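DNA mimic protein DMP12 (Neisseria meningitidis MC58, PDB 3W1O) mimics DNA in shape and surface charge, binding the histone-like protein HU at its DNA-binding sites and probably regulating rather than fully blocking HU–DNA association. Local coordinates at residues I9-D14 with I102-Y107. Numbering follows the deposited sequence.
Sequences IFCLKD and IHVLEY. With MG (magnesium ion), chain C.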
loop_
_atom_site.group_PDB
_atom_site.type_symbol
_atom_site.label_atom_id
_atom_site.label_comp_id
_atom_site.label_asym_id
_atom_site.label_seq_id
_atom_site.Cartn_x
_atom_site.Cartn_y
_atom_site.Cartn_z
ATOM N N ILE A 9 -3.006 -1.891 2.168
ATOM C CA ILE A 9 -2.509 -0.901 1.194
ATOM C C ILE A 9 -3.313 -1.225 -0.042
ATOM O O ILE A 9 -3.282 -2.376 -0.496
ATOM C CB ILE A 9 -1.030 -1.114 0.938
ATOM C CG1 ILE A 9 -0.247 -0.811 2.242
ATOM C CG2 ILE A 9 -0.568 -0.280 -0.305
ATOM C CD1 ILE A 9 1.281 -0.991 2.162
ATOM N N PHE A 10 -4.076 -0.277 -0.568
ATOM C CA PHE A 10 -4.926 -0.634 -1.679
ATOM C C PHE A 10 -5.318 0.549 -2.566
ATOM O O PHE A 10 -5.112 1.731 -2.165
ATOM C CB PHE A 10 -6.215 -1.319 -1.160
ATOM C CG PHE A 10 -7.233 -0.363 -0.552
ATOM C CD1 PHE A 10 -8.281 0.158 -1.323
ATOM C CD2 PHE A 10 -7.110 0.032 0.778
ATOM C CE1 PHE A 10 -9.204 1.114 -0.752
ATOM C CE2 PHE A 10 -8.023 0.949 1.336
ATOM C CZ PHE A 10 -9.078 1.469 0.553
ATOM N N CYS A 11 -5.910 0.209 -3.720
ATOM C CA CYS A 11 -6.703 1.180 -4.486
ATOM C C CYS A 11 -7.960 0.468 -4.903
ATOM O O CYS A 11 -8.078 -0.754 -4.751
ATOM C CB CYS A 11 -5.890 1.757 -5.670
ATOM S SG CYS A 11 -5.478 0.515 -6.910
ATOM N N LEU A 12 -8.968 1.232 -5.324
ATOM C CA LEU A 12 -10.132 0.668 -5.913
ATOM C C LEU A 12 -9.788 0.047 -7.260
ATOM O O LEU A 12 -8.845 0.485 -7.963
ATOM C CB LEU A 12 -11.175 1.739 -6.132
ATOM C CG LEU A 12 -11.613 2.410 -4.840
ATOM C CD1 LEU A 12 -12.812 3.381 -5.035
ATOM C CD2 LEU A 12 -11.960 1.348 -3.828
ATOM N N LYS A 13 -10.588 -0.934 -7.619
ATOM C CA LYS A 13 -10.565 -1.480 -8.964
ATOM C C LYS A 13 -11.053 -0.498 -10.021
ATOM O O LYS A 13 -11.839 0.389 -9.730
ATOM C CB LYS A 13 -11.485 -2.676 -9.017
ATOM C CG LYS A 13 -10.818 -3.906 -8.519
ATOM C CD LYS A 13 -11.869 -4.952 -8.316
ATOM C CE LYS A 13 -11.302 -6.312 -8.460
ATOM N NZ LYS A 13 -12.500 -7.194 -8.641
ATOM N N ASP A 14 -10.599 -0.738 -11.242
ATOM C CA ASP A 14 -10.969 0.002 -12.437
ATOM C C ASP A 14 -12.455 0.365 -12.458
ATOM O O ASP A 14 -12.812 1.536 -12.614
ATOM C CB ASP A 14 -10.574 -0.806 -13.681
ATOM C CG ASP A 14 -10.953 -0.110 -14.981
ATOM O OD1 ASP A 14 -11.109 1.137 -14.969
ATOM O OD2 ASP A 14 -11.077 -0.822 -16.005
ATOM N N ILE A 102 4.040 -3.397 -4.924
ATOM C CA ILE A 102 4.384 -2.838 -6.249
ATOM C C ILE A 102 3.215 -2.945 -7.227
ATOM O O ILE A 102 2.915 -2.010 -8.012
ATOM C CB ILE A 102 5.665 -3.486 -6.815
ATOM C CG1 ILE A 102 6.907 -2.992 -6.065
ATOM C CG2 ILE A 102 5.789 -3.193 -8.321
ATOM C CD1 ILE A 102 8.186 -3.879 -6.377
ATOM N N HIS A 103 2.525 -4.077 -7.168
ATOM C CA HIS A 103 1.458 -4.284 -8.114
ATOM C C HIS A 103 0.298 -3.314 -7.914
ATOM O O HIS A 103 -0.327 -2.852 -8.898
ATOM C CB HIS A 103 0.887 -5.688 -7.998
ATOM C CG HIS A 103 -0.064 -5.983 -9.098
ATOM N ND1 HIS A 103 0.352 -6.128 -10.407
ATOM C CD2 HIS A 103 -1.418 -6.039 -9.116
ATOM C CE1 HIS A 103 -0.706 -6.318 -11.178
ATOM N NE2 HIS A 103 -1.792 -6.270 -10.419
ATOM N N VAL A 104 -0.058 -3.085 -6.644
ATOM C CA VAL A 104 -1.085 -2.065 -6.343
ATOM C C VAL A 104 -0.670 -0.723 -6.883
ATOM O O VAL A 104 -1.462 -0.028 -7.503
ATOM C CB VAL A 104 -1.301 -1.923 -4.834
ATOM C CG1 VAL A 104 -2.322 -0.721 -4.560
ATOM C CG2 VAL A 104 -1.882 -3.272 -4.340
ATOM N N LEU A 105 0.580 -0.380 -6.682
ATOM C CA LEU A 105 1.100 0.898 -7.186
ATOM C C LEU A 105 0.988 0.981 -8.726
ATOM O O LEU A 105 0.461 1.952 -9.283
ATOM C CB LEU A 105 2.543 1.121 -6.706
ATOM C CG LEU A 105 2.747 1.093 -5.171
ATOM C CD1 LEU A 105 4.221 1.307 -4.848
ATOM C CD2 LEU A 105 1.844 2.122 -4.444
ATOM N N GLU A 106 1.432 -0.054 -9.414
ATOM C CA GLU A 106 1.299 -0.084 -10.888
ATOM C C GLU A 106 -0.138 0.037 -11.346
ATOM O O GLU A 106 -0.442 0.777 -12.315
ATOM C CB GLU A 106 1.937 -1.375 -11.452
ATOM C CG GLU A 106 3.427 -1.370 -11.268
ATOM C CD GLU A 106 4.126 -2.594 -11.816
ATOM O OE1 GLU A 106 3.430 -3.569 -12.136
ATOM O OE2 GLU A 106 5.380 -2.575 -11.905
ATOM N N TYR A 107 -1.042 -0.666 -10.668
ATOM C CA TYR A 107 -2.419 -0.659 -11.061
ATOM C C TYR A 107 -2.962 0.773 -10.895
ATOM O O TYR A 107 -3.797 1.247 -11.697
ATOM C CB TYR A 107 -3.223 -1.593 -10.166
ATOM C CG TYR A 107 -4.647 -1.821 -10.583
ATOM C CD1 TYR A 107 -5.037 -2.980 -11.239
ATOM C CD2 TYR A 107 -5.641 -0.874 -10.284
ATOM C CE1 TYR A 107 -6.386 -3.220 -11.605
ATOM C CE2 TYR A 107 -6.962 -1.091 -10.689
ATOM C CZ TYR A 107 -7.331 -2.245 -11.307
ATOM O OH TYR A 107 -8.640 -2.415 -11.659
HETATM MG MG MG C . -11.002 3.225 -15.694
HETATM O O HOH W 1 -9.957 3.487 -13.669
HETATM O O HOH W 2 -10.715 5.412 -16.067
HETATM O O HOH W 3 -10.744 2.688 -17.790
HETATM O O HOH W 4 -8.792 2.820 -16.111
#
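The phenol ring of Tyr107 is the one flat group that carries this contact, and its hydroxyl-bearing edge does the main work: the backbone N-H of Asp14 arrives there close to the ring plane. Cys11 SG, Leu12 O and Lys13 CA approach the same ring obliquely. With CG anti to its backbone N (chi1 -172°), Tyr107 reaches from helix 96-111 obliquely across the chain that leaves strand 7-10. Its OH accepts a short, nearly straight hydrogen bond from Asp14 N, 2.6 Å long with an angle of 165° at the hydrogen. Tyrosine suits this place because a rigid ring spans the gap while a polar tip meets the backbone.

Nearer the helix the contact turns apolar. Cys11 SG sits between its own backbone N and carbonyl carbon (chi1 65°), which brings it 3.7 Å from Tyr107 CD2, an oblique sulfur-aromatic contact. The small thiol also lies 4.1 Å from Val104 CG1. One turn before Tyr107, branched Val104 sets this methyl against the backbone, 3.8 Å from Cys11 N; its compact side chain is consistent with the close approach of strand and helix there. Helix 96-111 thus packs on one side of the sheet's strand 7-10, while Phe10 and Leu12 turn to helix 21-30 on the other.

Leu12 O is buried, and its closest approach to the helix segment is to Tyr107 CE2, at 3.7 Å. Asp14, CG anti to its N, directs OD1 to a magnesium ion at 2.2 Å, with four waters also bound; an anionic carboxylate oxygen is a good ligand for this hard cation. By holding the backbone of Asp14, the tyrosine hydroxyl is placed as a second-shell group and may steady the metal-binding carboxylate, whose negative charge the cation would partly offset.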